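N-alpha-acetyltransferase 35, NatC auxiliary subunit (Saccharomyces cerevisiae, PDB 6YGA) serves as the auxiliary subunit of the yeast NatC N-terminal acetyltransferase, which acetylates the N-terminal Met of L-A virus Gag protein, and is apparently needed for optimum respiration. Local coordinates at residues 643-648 / 677-682; 538-543 / 660-665; 79-84 / 139-144. One frame throughout, in Å; residues are numbered along the deposited sequence.

Interaction 1: 643-648 / 677-682; sequences SIDEIM and KLKHTS. With EDO (1,2-ethanediol), chain C; EDO (1,2-ethanediol), chain Y.
K679 and D645 meet at about a right angle across the pair of antiparallel helices 619-653 and 668-701, whose local axes run at 170° to each other and 10.4 Å apart. CG of K679 stands anti to the backbone N (chi1 -174°), and the chain bends at chi3 (-57°), so that the ammonium turns onto the carboxylate. NZ donates to the syn lone pair of D645 OD1 at 3.0 Å, forming a salt bridge. A 1,2-ethanediol, probably from the crystallisation liquor, spans the same two groups: its O1 takes a hydrogen bond from K679 NZ at 3.0 Å and gives one to D645 OD2 at 2.7 Å. The side chain of M648, a selenomethionine, crosses the lysine at about a right angle, with SE 4.2 Å from K679 CE.

The apolar half of the contact belongs to I644. Its CG1 branch is extended, and its terminal CD1 lies 3.8 Å from L678 CG; the two side chains cross obliquely. That methyl also comes within 3.7 Å of the backbone N of K679. S682 turns its hydroxyl back on its own helix: OG donates to L678 O at 2.9 Å, from above the carbonyl plane. L678 O therefore accepts twice, from S682 N and S682 OG. I547 of helix 511-564 packs on I644, while W719 and F722 touch L678.

The contact thus couples a buried aliphatic seam to an ion pair at its margin, where both oxygens of D645 are engaged and the negative charge would be expected to help keep K679 protonated.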
ATOM      1  N   SER B 643      -2.425   5.199 -34.496  1.00 39.44           N
ATOM      2  CA  SER B 643      -1.431   4.238 -34.021  1.00 41.30           C
ATOM      3  C   SER B 643      -2.038   3.258 -33.026  1.00 43.93           C
ATOM      4  O   SER B 643      -1.760   2.053 -33.088  1.00 47.02           O
ATOM      5  CB  SER B 643      -0.243   4.964 -33.392  1.00 39.50           C
ATOM      6  OG  SER B 643       0.509   5.658 -34.368  1.00 42.79           O
ATOM      7  N   ILE B 644      -2.854   3.755 -32.093  1.00 42.23           N
ATOM      8  CA  ILE B 644      -3.531   2.866 -31.151  1.00 38.01           C
ATOM      9  C   ILE B 644      -4.402   1.869 -31.902  1.00 36.63           C
ATOM     10  O   ILE B 644      -4.426   0.676 -31.577  1.00 36.40           O
ATOM     11  CB  ILE B 644      -4.354   3.680 -30.136  1.00 36.77           C
ATOM     12  CG1 ILE B 644      -3.435   4.512 -29.241  1.00 36.50           C
ATOM     13  CG2 ILE B 644      -5.224   2.763 -29.284  1.00 34.43           C
ATOM     14  CD1 ILE B 644      -4.178   5.343 -28.214  1.00 35.72           C
ATOM     15  N   ASP B 645      -5.116   2.338 -32.928  1.00 38.35           N
ATOM     16  CA  ASP B 645      -5.978   1.454 -33.704  1.00 41.76           C
ATOM     17  C   ASP B 645      -5.173   0.341 -34.367  1.00 45.33           C
ATOM     18  O   ASP B 645      -5.574  -0.827 -34.336  1.00 46.93           O
ATOM     19  CB  ASP B 645      -6.752   2.257 -34.749  1.00 44.14           C
ATOM     20  CG  ASP B 645      -7.946   2.977 -34.160  1.00 50.00           C
ATOM     21  OD1 ASP B 645      -8.213   2.780 -32.958  1.00 52.25           O
ATOM     22  OD2 ASP B 645      -8.615   3.733 -34.893  1.00 52.90           O
ATOM     23  N   GLU B 646      -4.028   0.688 -34.970  1.00 44.58           N
ATOM     24  CA  GLU B 646      -3.178  -0.319 -35.599  1.00 47.76           C
ATOM     25  C   GLU B 646      -2.713  -1.359 -34.586  1.00 45.14           C
ATOM     26  O   GLU B 646      -2.687  -2.559 -34.884  1.00 46.79           O
ATOM     27  CB  GLU B 646      -1.971   0.347 -36.268  1.00 53.65           C
ATOM     28  CG  GLU B 646      -2.309   1.267 -37.433  1.00 62.51           C
ATOM     29  CD  GLU B 646      -1.074   1.846 -38.101  1.00 69.51           C
ATOM     30  OE1 GLU B 646      -0.183   1.061 -38.488  1.00 71.59           O
ATOM     31  OE2 GLU B 646      -0.990   3.085 -38.230  1.00 71.23           O
ATOM     32  N   ILE B 647      -2.341  -0.917 -33.384  1.00 41.16           N
ATOM     33  CA  ILE B 647      -1.931  -1.856 -32.346  1.00 41.41           C
ATOM     34  C   ILE B 647      -3.096  -2.754 -31.951  1.00 43.27           C
ATOM     35  O   ILE B 647      -2.925  -3.962 -31.741  1.00 43.25           O
ATOM     36  CB  ILE B 647      -1.355  -1.096 -31.137  1.00 40.29           C
ATOM     37  CG1 ILE B 647      -0.069  -0.368 -31.536  1.00 39.04           C
ATOM     38  CG2 ILE B 647      -1.096  -2.046 -29.970  1.00 40.38           C
ATOM     39  CD1 ILE B 647       0.639   0.317 -30.380  1.00 36.91           C
HETATM   40  N   MSE B 648      -4.300  -2.192 -31.866  1.00 42.21           N
HETATM   41  CA  MSE B 648      -5.468  -2.973 -31.474  1.00 44.87           C
HETATM   42  C   MSE B 648      -5.805  -4.024 -32.535  1.00 47.40           C
HETATM   43  O   MSE B 648      -6.146  -5.155 -32.195  1.00 46.49           O
HETATM   44  CB  MSE B 648      -6.668  -2.054 -31.206  1.00 45.98           C
HETATM   45  CG  MSE B 648      -6.477  -1.140 -29.991  1.00 45.35           C
HETATM   46 SE   MSE B 648      -8.023  -0.023 -29.536  0.74 48.65          SE
HETATM   47  CE  MSE B 648      -9.205  -1.400 -28.818  1.00 46.16           C
ATOM     48  N   LYS B 677      -8.942   2.630 -23.355  1.00 45.21           N
ATOM     49  CA  LYS B 677      -8.853   3.721 -22.389  1.00 43.37           C
ATOM     50  C   LYS B 677      -7.828   4.758 -22.824  1.00 42.38           C
ATOM     51  O   LYS B 677      -8.022   5.961 -22.613  1.00 43.76           O
ATOM     52  CB  LYS B 677      -8.505   3.175 -21.005  1.00 44.07           C
ATOM     53  CG  LYS B 677      -9.595   2.321 -20.388  1.00 46.54           C
ATOM     54  CD  LYS B 677      -9.218   1.849 -18.995  1.00 49.46           C
ATOM     55  CE  LYS B 677     -10.424   1.250 -18.285  1.00 52.00           C
ATOM     56  NZ  LYS B 677     -10.070   0.693 -16.953  1.00 54.15           N
ATOM     57  N   LEU B 678      -6.729   4.314 -23.435  1.00 38.22           N
ATOM     58  CA  LEU B 678      -5.736   5.265 -23.915  1.00 38.78           C
ATOM     59  C   LEU B 678      -6.301   6.116 -25.046  1.00 39.48           C
ATOM     60  O   LEU B 678      -6.021   7.318 -25.129  1.00 37.50           O
ATOM     61  CB  LEU B 678      -4.476   4.525 -24.361  1.00 38.70           C
ATOM     62  CG  LEU B 678      -3.203   5.357 -24.505  1.00 39.51           C
ATOM     63  CD1 LEU B 678      -2.856   6.056 -23.198  1.00 38.85           C
ATOM     64  CD2 LEU B 678      -2.069   4.457 -24.951  1.00 39.23           C
ATOM     65  N   LYS B 679      -7.110   5.512 -25.919  1.00 39.72           N
ATOM     66  CA  LYS B 679      -7.730   6.270 -27.000  1.00 41.53           C
ATOM     67  C   LYS B 679      -8.701   7.309 -26.455  1.00 41.36           C
ATOM     68  O   LYS B 679      -8.777   8.429 -26.973  1.00 40.20           O
ATOM     69  CB  LYS B 679      -8.446   5.325 -27.963  1.00 43.18           C
ATOM     70  CG  LYS B 679      -8.993   6.018 -29.196  1.00 47.32           C
ATOM     71  CD  LYS B 679     -10.053   5.180 -29.889  1.00 49.75           C
ATOM     72  CE  LYS B 679      -9.520   3.816 -30.281  1.00 49.08           C
ATOM     73  NZ  LYS B 679     -10.515   3.055 -31.080  1.00 50.44           N
ATOM     74  N   HIS B 680      -9.449   6.954 -25.406  1.00 43.38           N
ATOM     75  CA  HIS B 680     -10.369   7.904 -24.786  1.00 45.07           C
ATOM     76  C   HIS B 680      -9.625   9.124 -24.256  1.00 40.97           C
ATOM     77  O   HIS B 680     -10.050  10.263 -24.476  1.00 41.24           O
ATOM     78  CB  HIS B 680     -11.152   7.223 -23.661  1.00 51.52           C
ATOM     79  CG  HIS B 680     -12.179   6.242 -24.139  1.00 63.77           C
ATOM     80  ND1 HIS B 680     -12.705   5.259 -23.327  1.00 67.04           N
ATOM     81  CD2 HIS B 680     -12.785   6.098 -25.342  1.00 67.71           C
ATOM     82  CE1 HIS B 680     -13.586   4.549 -24.011  1.00 68.59           C
ATOM     83  NE2 HIS B 680     -13.653   5.038 -25.237  1.00 68.04           N
ATOM     84  N   THR B 681      -8.506   8.903 -23.562  1.00 39.04           N
ATOM     85  CA  THR B 681      -7.720  10.015 -23.033  1.00 40.38           C
ATOM     86  C   THR B 681      -7.182  10.898 -24.154  1.00 42.79           C
ATOM     87  O   THR B 681      -7.204  12.130 -24.048  1.00 44.79           O
ATOM     88  CB  THR B 681      -6.576   9.479 -22.170  1.00 37.47           C
ATOM     89  OG1 THR B 681      -7.103   8.969 -20.939  1.00 37.89           O
ATOM     90  CG2 THR B 681      -5.556  10.570 -21.871  1.00 33.85           C
ATOM     91  N   SER B 682      -6.702  10.283 -25.240  1.00 40.35           N
ATOM     92  CA  SER B 682      -6.191  11.050 -26.372  1.00 38.58           C
ATOM     93  C   SER B 682      -7.256  11.990 -26.925  1.00 37.67           C
ATOM     94  O   SER B 682      -7.002  13.184 -27.122  1.00 38.67           O
ATOM     95  CB  SER B 682      -5.692  10.101 -27.462  1.00 40.29           C
ATOM     96  OG  SER B 682      -4.704   9.217 -26.956  1.00 38.39           O
TER
HETATM   97  C1  EDO C 812     -11.434   5.903 -33.590  1.00 69.37           C
HETATM   98  O1  EDO C 812     -10.931   4.565 -33.679  1.00 68.46           O
HETATM   99  C2  EDO C 812     -12.946   5.867 -33.402  1.00 70.31           C
HETATM  100  O2  EDO C 812     -13.268   5.266 -32.142  1.00 71.62           O
HETATM  101  C1  EDO Y 814       2.944   7.878 -33.108  1.00 70.20           C
HETATM  102  O1  EDO Y 814       2.727   6.639 -32.426  1.00 72.29           O
HETATM  103  C2  EDO Y 814       1.719   8.774 -32.976  1.00 68.88           C
HETATM  104  O2  EDO Y 814       1.886   9.904 -33.840  1.00 69.66           O

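Interaction 2: 538-543 / 660-665; sequences LNYLLK and LVTGTR
CG of Y540 stands anti to the backbone N (chi1 160°), which carries the phenol ring from helix 511-564 out over the loop 660-665. T662 holds OG1 in the crowded position between its backbone N and carbonyl carbon (chi1 65°), leaving CG2 anti to the carbonyl carbon. This methyl is laid over one face of the tyrosine ring in a CH-pi contact, 4.0 Å from T662 CG2 to the Y540 ring centroid and 22° off the normal. It is displaced toward the rim, and its closest ring atom is CD1. The same rotamer places T662 OG1 2.9 Å from T664 OG1, a hydrogen bond within the loop in which either hydroxyl could be the donor.

L660 reaches the helix through a single branch. With CG anti to the carbonyl carbon, its CD2 methyl rests against the backbone at the start of Y540, 3.7 Å from Y540 N, and packs on Y540 CB at 4.0 Å. The side chain of N539 crosses that of L660 at about a right angle, bringing ND2 to 4.0 Å from L660 CD2. Between the two apolar patches, the carbonyl O of V661 lies 3.6 Å from Y540 CB. The contact is therefore made by methyl groups against a ring and a helix backbone.

The polar ends of the helix residues turn to other helices: Y540 OH hydrogen-bonds to Y675 OH of helix 668-701, and N539 OD1 to Q487 of helix 465-506. D655 receives hydrogen bonds from the backbone N of T662 and of G663. The loop, which joins helices 619-653 and 668-701, is thus packed against helix 511-564, with I651 of helix 619-653 touching T662 and Q324 of helix 319-328 touching Y540.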
ATOM      1  N   LEU B 538      10.098  -5.512 -32.147  1.00 40.80           N
ATOM      2  CA  LEU B 538      10.610  -4.147 -32.063  1.00 41.97           C
ATOM      3  C   LEU B 538       9.710  -3.170 -32.806  1.00 43.40           C
ATOM      4  O   LEU B 538       9.645  -1.988 -32.452  1.00 43.64           O
ATOM      5  CB  LEU B 538      12.034  -4.077 -32.616  1.00 41.23           C
ATOM      6  CG  LEU B 538      13.092  -4.852 -31.830  1.00 41.61           C
ATOM      7  CD1 LEU B 538      14.430  -4.832 -32.548  1.00 43.51           C
ATOM      8  CD2 LEU B 538      13.225  -4.283 -30.426  1.00 41.65           C
ATOM      9  N   ASN B 539       9.009  -3.646 -33.836  1.00 45.06           N
ATOM     10  CA  ASN B 539       8.050  -2.793 -34.526  1.00 48.44           C
ATOM     11  C   ASN B 539       6.929  -2.363 -33.589  1.00 46.02           C
ATOM     12  O   ASN B 539       6.475  -1.214 -33.637  1.00 46.05           O
ATOM     13  CB  ASN B 539       7.488  -3.526 -35.740  1.00 54.16           C
ATOM     14  CG  ASN B 539       7.460  -2.661 -36.970  1.00 61.96           C
ATOM     15  OD1 ASN B 539       8.451  -2.562 -37.695  1.00 65.40           O
ATOM     16  ND2 ASN B 539       6.324  -2.019 -37.215  1.00 64.82           N
ATOM     17  N   TYR B 540       6.472  -3.273 -32.727  1.00 43.46           N
ATOM     18  CA  TYR B 540       5.433  -2.926 -31.763  1.00 44.06           C
ATOM     19  C   TYR B 540       5.961  -1.975 -30.694  1.00 42.06           C
ATOM     20  O   TYR B 540       5.275  -1.016 -30.320  1.00 41.40           O
ATOM     21  CB  TYR B 540       4.867  -4.194 -31.124  1.00 44.18           C
ATOM     22  CG  TYR B 540       4.160  -3.951 -29.808  1.00 44.65           C
ATOM     23  CD1 TYR B 540       2.958  -3.260 -29.762  1.00 43.43           C
ATOM     24  CD2 TYR B 540       4.695  -4.419 -28.613  1.00 45.60           C
ATOM     25  CE1 TYR B 540       2.308  -3.034 -28.561  1.00 46.33           C
ATOM     26  CE2 TYR B 540       4.051  -4.201 -27.405  1.00 45.25           C
ATOM     27  CZ  TYR B 540       2.856  -3.507 -27.386  1.00 46.45           C
ATOM     28  OH  TYR B 540       2.202  -3.279 -26.194  1.00 46.35           O
ATOM     29  N   LEU B 541       7.172  -2.226 -30.189  1.00 38.47           N
ATOM     30  CA  LEU B 541       7.746  -1.347 -29.174  1.00 35.55           C
ATOM     31  C   LEU B 541       7.944   0.062 -29.715  1.00 37.24           C
ATOM     32  O   LEU B 541       7.741   1.046 -28.994  1.00 36.86           O
ATOM     33  CB  LEU B 541       9.072  -1.917 -28.672  1.00 33.18           C
ATOM     34  CG  LEU B 541       9.005  -3.218 -27.870  1.00 33.02           C
ATOM     35  CD1 LEU B 541      10.402  -3.670 -27.482  1.00 33.12           C
ATOM     36  CD2 LEU B 541       8.132  -3.044 -26.635  1.00 32.76           C
ATOM     37  N   LEU B 542       8.343   0.180 -30.983  1.00 38.01           N
ATOM     38  CA  LEU B 542       8.513   1.499 -31.580  1.00 40.81           C
ATOM     39  C   LEU B 542       7.181   2.226 -31.694  1.00 41.84           C
ATOM     40  O   LEU B 542       7.101   3.433 -31.443  1.00 42.22           O
ATOM     41  CB  LEU B 542       9.183   1.376 -32.948  1.00 42.09           C
ATOM     42  CG  LEU B 542      10.698   1.177 -32.916  1.00 41.69           C
ATOM     43  CD1 LEU B 542      11.221   0.750 -34.278  1.00 39.25           C
ATOM     44  CD2 LEU B 542      11.374   2.460 -32.461  1.00 41.81           C
ATOM     45  N   LYS B 543       6.119   1.504 -32.064  1.00 41.60           N
ATOM     46  CA  LYS B 543       4.798   2.123 -32.138  1.00 44.11           C
ATOM     47  C   LYS B 543       4.297   2.528 -30.757  1.00 43.52           C
ATOM     48  O   LYS B 543       3.676   3.586 -30.604  1.00 42.14           O
ATOM     49  CB  LYS B 543       3.802   1.176 -32.808  1.00 48.36           C
ATOM     50  CG  LYS B 543       3.568   1.474 -34.275  1.00 54.87           C
ATOM     51  CD  LYS B 543       2.183   1.034 -34.720  1.00 60.00           C
ATOM     52  CE  LYS B 543       1.859   1.596 -36.093  1.00 64.81           C
ATOM     53  NZ  LYS B 543       1.920   3.085 -36.106  1.00 65.60           N
ATOM     54  N   LEU B 660       3.271  -7.148 -36.720  1.00 53.26           N
ATOM     55  CA  LEU B 660       3.513  -6.878 -35.311  1.00 49.86           C
ATOM     56  C   LEU B 660       3.539  -8.171 -34.509  1.00 50.96           C
ATOM     57  O   LEU B 660       2.838  -9.136 -34.826  1.00 55.68           O
ATOM     58  CB  LEU B 660       2.441  -5.951 -34.724  1.00 49.21           C
ATOM     59  CG  LEU B 660       2.328  -4.522 -35.259  1.00 49.82           C
ATOM     60  CD1 LEU B 660       1.077  -3.835 -34.720  1.00 48.08           C
ATOM     61  CD2 LEU B 660       3.568  -3.711 -34.919  1.00 49.87           C
ATOM     62  N   VAL B 661       4.355  -8.170 -33.459  1.00 47.38           N
ATOM     63  CA  VAL B 661       4.353  -9.208 -32.435  1.00 46.64           C
ATOM     64  C   VAL B 661       4.195  -8.509 -31.093  1.00 46.61           C
ATOM     65  O   VAL B 661       5.085  -7.760 -30.669  1.00 47.96           O
ATOM     66  CB  VAL B 661       5.634 -10.058 -32.471  1.00 45.27           C
ATOM     67  CG1 VAL B 661       5.727 -10.939 -31.234  1.00 43.44           C
ATOM     68  CG2 VAL B 661       5.667 -10.907 -33.725  1.00 46.80           C
ATOM     69  N   THR B 662       3.050  -8.731 -30.437  1.00 43.99           N
ATOM     70  CA  THR B 662       2.744  -8.089 -29.168  1.00 43.27           C
ATOM     71  C   THR B 662       2.788  -9.029 -27.973  1.00 42.84           C
ATOM     72  O   THR B 662       2.928  -8.552 -26.842  1.00 40.79           O
ATOM     73  CB  THR B 662       1.355  -7.432 -29.220  1.00 43.60           C
ATOM     74  OG1 THR B 662       0.350  -8.442 -29.363  1.00 43.35           O
ATOM     75  CG2 THR B 662       1.266  -6.467 -30.392  1.00 45.12           C
ATOM     76  N   GLY B 663       2.665 -10.338 -28.186  1.00 41.82           N
ATOM     77  CA  GLY B 663       2.741 -11.284 -27.085  1.00 41.28           C
ATOM     78  C   GLY B 663       1.622 -11.152 -26.077  1.00 42.40           C
ATOM     79  O   GLY B 663       1.798 -11.519 -24.908  1.00 42.95           O
ATOM     80  N   THR B 664       0.466 -10.641 -26.498  1.00 41.64           N
ATOM     81  CA  THR B 664      -0.648 -10.370 -25.602  1.00 40.43           C
ATOM     82  C   THR B 664      -1.693 -11.479 -25.609  1.00 41.61           C
ATOM     83  O   THR B 664      -2.836 -11.241 -25.205  1.00 43.23           O
ATOM     84  CB  THR B 664      -1.305  -9.038 -25.967  1.00 37.26           C
ATOM     85  OG1 THR B 664      -1.705  -9.062 -27.344  1.00 37.63           O
ATOM     86  CG2 THR B 664      -0.338  -7.889 -25.747  1.00 33.95           C
ATOM     87  N   ARG B 665      -1.325 -12.684 -26.053  1.00 40.98           N
ATOM     88  CA  ARG B 665      -2.310 -13.755 -26.190  1.00 44.45           C
ATOM     89  C   ARG B 665      -3.000 -14.059 -24.864  1.00 46.23           C
ATOM     90  O   ARG B 665      -4.212 -14.303 -24.830  1.00 48.89           O
ATOM     91  CB  ARG B 665      -1.645 -15.013 -26.750  1.00 45.33           C
ATOM     92  CG  ARG B 665      -2.572 -16.218 -26.841  1.00 45.80           C
ATOM     93  CD  ARG B 665      -1.890 -17.397 -27.519  1.00 45.40           C
ATOM     94  NE  ARG B 665      -0.753 -17.900 -26.751  1.00 46.64           N
ATOM     95  CZ  ARG B 665      -0.814 -18.936 -25.918  1.00 49.82           C
ATOM     96  NH1 ARG B 665      -1.957 -19.585 -25.744  1.00 50.49           N
ATOM     97  NH2 ARG B 665       0.270 -19.326 -25.261  1.00 51.84           N
TER

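Interaction 3: 79-84 / 139-144; sequences NVAYDP and TGNILY
Y144 OH donates to the carbonyl O of Y82 at 2.6 Å, a short bond that lies in the carbonyl plane and uses a lone pair. CG of Y144 is anti to its carbonyl carbon (chi1 -77°), and the ring passes beneath the backbone of A81. A81 CA sits over one ring face, 3.9 Å from the centroid of the Y144 ring, in a CH-pi contact displaced toward the rim. The CB methyl of A81 rests against both Y144 CD1 and N141 CB, 3.8 Å from each. Farther along, T139 CA makes a CA-H...O contact of 3.2 Å with N79 O.

Local turns hold this first shell. T139 OG1 accepts from N141 N at 3.0 Å in an ST turn, and also hydrogen-bonds to D145. N141 is the N-cap of helix 142-167: its OD1 accepts from L143 N at 3.1 Å, capping the first turn, from which Y144 projects. On the other segment, Y82 OH bonds to D77 N, its ring meets that of F76 at a shallow interplanar angle, and V80 CG1 lies over the ring centre.

Although the contact lies at the surface, Y144 is buried, and its hydroxyl donates a hydrogen bond to a main-chain carbonyl, so that its polar atom is satisfied. This ties the loop preceding helix 85-104 to the capped start of helix 142-167 through backbone as well as side-chain chemistry.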
ATOM      1  N   ASN B  79     -22.801 -23.372  23.484  1.00 87.51           N
ATOM      2  CA  ASN B  79     -23.491 -24.639  23.700  1.00 89.85           C
ATOM      3  C   ASN B  79     -25.008 -24.512  23.645  1.00 91.85           C
ATOM      4  O   ASN B  79     -25.697 -25.536  23.615  1.00 95.23           O
ATOM      5  CB  ASN B  79     -23.084 -25.255  25.046  1.00 92.23           C
ATOM      6  CG  ASN B  79     -21.579 -25.367  25.207  1.00 90.66           C
ATOM      7  OD1 ASN B  79     -20.935 -26.211  24.582  1.00 90.35           O
ATOM      8  ND2 ASN B  79     -21.011 -24.516  26.056  1.00 90.14           N
ATOM      9  N   VAL B  80     -25.544 -23.299  23.645  1.00 91.07           N
ATOM     10  CA  VAL B  80     -26.985 -23.108  23.530  1.00 93.58           C
ATOM     11  C   VAL B  80     -27.377 -23.156  22.061  1.00 93.01           C
ATOM     12  O   VAL B  80     -26.725 -22.544  21.206  1.00 90.01           O
ATOM     13  CB  VAL B  80     -27.409 -21.780  24.185  1.00 94.79           C
ATOM     14  CG1 VAL B  80     -28.898 -21.530  23.997  1.00 97.48           C
ATOM     15  CG2 VAL B  80     -27.048 -21.784  25.663  1.00 96.99           C
ATOM     16  N   ALA B  81     -28.437 -23.903  21.760  1.00 96.14           N
ATOM     17  CA  ALA B  81     -28.973 -24.008  20.405  1.00 95.28           C
ATOM     18  C   ALA B  81     -30.091 -22.981  20.271  1.00 98.01           C
ATOM     19  O   ALA B  81     -31.229 -23.232  20.673  1.00100.98           O
ATOM     20  CB  ALA B  81     -29.475 -25.419  20.124  1.00 95.15           C
ATOM     21  N   TYR B  82     -29.762 -21.825  19.701  1.00 98.23           N
ATOM     22  CA  TYR B  82     -30.713 -20.728  19.589  1.00100.50           C
ATOM     23  C   TYR B  82     -31.731 -21.003  18.489  1.00105.18           C
ATOM     24  O   TYR B  82     -31.398 -21.540  17.429  1.00102.79           O
ATOM     25  CB  TYR B  82     -29.975 -19.416  19.325  1.00 95.72           C
ATOM     26  CG  TYR B  82     -29.055 -19.012  20.460  1.00 93.68           C
ATOM     27  CD1 TYR B  82     -27.740 -19.462  20.509  1.00 90.61           C
ATOM     28  CD2 TYR B  82     -29.506 -18.194  21.489  1.00 94.93           C
ATOM     29  CE1 TYR B  82     -26.899 -19.106  21.547  1.00 90.41           C
ATOM     30  CE2 TYR B  82     -28.673 -17.831  22.532  1.00 94.88           C
ATOM     31  CZ  TYR B  82     -27.370 -18.291  22.554  1.00 93.08           C
ATOM     32  OH  TYR B  82     -26.535 -17.933  23.587  1.00 93.50           O
ATOM     33  N   ASP B  83     -32.983 -20.631  18.753  1.00114.61           N
ATOM     34  CA  ASP B  83     -34.163 -20.866  17.934  1.00118.78           C
ATOM     35  C   ASP B  83     -34.505 -19.633  17.105  1.00114.56           C
ATOM     36  O   ASP B  83     -34.367 -18.503  17.590  1.00113.60           O
ATOM     37  CB  ASP B  83     -35.356 -21.229  18.818  1.00128.57           C
ATOM     38  CG  ASP B  83     -35.032 -22.332  19.807  1.00134.41           C
ATOM     39  OD1 ASP B  83     -34.841 -23.489  19.378  1.00134.19           O
ATOM     40  OD2 ASP B  83     -34.945 -22.034  21.018  1.00139.75           O
ATOM     41  N   PRO B  84     -34.940 -19.803  15.842  1.00109.04           N
ATOM     42  CA  PRO B  84     -35.029 -21.085  15.124  1.00106.07           C
ATOM     43  C   PRO B  84     -33.674 -21.583  14.606  1.00100.54           C
ATOM     44  O   PRO B  84     -32.920 -20.804  14.026  1.00 98.59           O
ATOM     45  CB  PRO B  84     -35.977 -20.769  13.963  1.00106.72           C
ATOM     46  CG  PRO B  84     -35.826 -19.304  13.736  1.00106.45           C
ATOM     47  CD  PRO B  84     -35.577 -18.704  15.092  1.00108.01           C
ATOM     48  N   THR B 139     -24.132 -28.767  21.713  1.00109.84           N
ATOM     49  CA  THR B 139     -25.457 -28.204  21.932  1.00109.44           C
ATOM     50  C   THR B 139     -26.561 -29.250  21.923  1.00110.70           C
ATOM     51  O   THR B 139     -27.660 -28.969  22.409  1.00114.85           O
ATOM     52  CB  THR B 139     -25.778 -27.146  20.866  1.00105.25           C
ATOM     53  OG1 THR B 139     -26.239 -27.791  19.670  1.00104.29           O
ATOM     54  CG2 THR B 139     -24.541 -26.321  20.549  1.00100.69           C
ATOM     55  N   GLY B 140     -26.292 -30.445  21.402  1.00106.98           N
ATOM     56  CA  GLY B 140     -27.317 -31.450  21.230  1.00107.62           C
ATOM     57  C   GLY B 140     -28.176 -31.277  19.997  1.00107.53           C
ATOM     58  O   GLY B 140     -29.064 -32.105  19.763  1.00111.49           O
ATOM     59  N   ASN B 141     -27.949 -30.228  19.211  1.00103.58           N
ATOM     60  CA  ASN B 141     -28.670 -29.984  17.970  1.00103.88           C
ATOM     61  C   ASN B 141     -27.727 -30.224  16.799  1.00100.82           C
ATOM     62  O   ASN B 141     -26.553 -29.841  16.846  1.00 97.90           O
ATOM     63  CB  ASN B 141     -29.232 -28.556  17.932  1.00105.52           C
ATOM     64  CG  ASN B 141     -30.222 -28.337  16.793  1.00108.94           C
ATOM     65  OD1 ASN B 141     -30.083 -28.908  15.711  1.00110.47           O
ATOM     66  ND2 ASN B 141     -31.223 -27.499  17.036  1.00110.59           N
ATOM     67  N   ILE B 142     -28.246 -30.858  15.747  1.00101.18           N
ATOM     68  CA  ILE B 142     -27.375 -31.335  14.680  1.00 98.48           C
ATOM     69  C   ILE B 142     -26.890 -30.184  13.806  1.00 94.98           C
ATOM     70  O   ILE B 142     -25.824 -30.271  13.185  1.00 91.64           O
ATOM     71  CB  ILE B 142     -28.095 -32.416  13.853  1.00100.54           C
ATOM     72  CG1 ILE B 142     -27.069 -33.307  13.157  1.00 98.83           C
ATOM     73  CG2 ILE B 142     -29.046 -31.794  12.831  1.00100.89           C
ATOM     74  CD1 ILE B 142     -26.139 -34.018  14.117  1.00 98.82           C
ATOM     75  N   LEU B 143     -27.653 -29.093  13.742  1.00 94.78           N
ATOM     76  CA  LEU B 143     -27.256 -27.964  12.909  1.00 90.56           C
ATOM     77  C   LEU B 143     -26.091 -27.205  13.533  1.00 88.11           C
ATOM     78  O   LEU B 143     -25.177 -26.764  12.824  1.00 85.43           O
ATOM     79  CB  LEU B 143     -28.458 -27.049  12.684  1.00 91.39           C
ATOM     80  CG  LEU B 143     -29.664 -27.727  12.025  1.00 93.65           C
ATOM     81  CD1 LEU B 143     -30.854 -26.791  12.033  1.00 94.96           C
ATOM     82  CD2 LEU B 143     -29.333 -28.167  10.605  1.00 91.23           C
ATOM     83  N   TYR B 144     -26.095 -27.064  14.860  1.00 88.94           N
ATOM     84  CA  TYR B 144     -25.019 -26.352  15.541  1.00 87.16           C
ATOM     85  C   TYR B 144     -23.763 -27.205  15.671  1.00 84.89           C
ATOM     86  O   TYR B 144     -22.652 -26.710  15.458  1.00 81.32           O
ATOM     87  CB  TYR B 144     -25.479 -25.896  16.927  1.00 90.91           C
ATOM     88  CG  TYR B 144     -26.381 -24.683  16.917  1.00 93.52           C
ATOM     89  CD1 TYR B 144     -27.750 -24.814  16.740  1.00 97.27           C
ATOM     90  CD2 TYR B 144     -25.861 -23.405  17.093  1.00 92.01           C
ATOM     91  CE1 TYR B 144     -28.579 -23.710  16.731  1.00 98.91           C
ATOM     92  CE2 TYR B 144     -26.681 -22.293  17.087  1.00 93.66           C
ATOM     93  CZ  TYR B 144     -28.039 -22.451  16.905  1.00 97.26           C
ATOM     94  OH  TYR B 144     -28.862 -21.350  16.897  1.00 98.56           O
TER

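Interactions 1 and 2 adjoin within the NAA35-like TPR-repeat region, their centres 14 Å apart, and their segments alternate along the chain. K543 of interaction 2 reaches over to interaction 1, its CE 3.2 Å from E646 OE1, with a long, weak ion pair to E646 OE2 and a weak hydrogen bond to S643 OG. I647 CG2 also packs on Y540 CE1 at 3.8 Å. Y675 connects the pair further, touching I644 and hydrogen-bonding to the hydroxyl of Y540. Interaction 3 stands apart in the Mak10 subunit region, across the chain's centre: its centre lies 61 Å from that of interaction 1 and 63 Å from that of interaction 2.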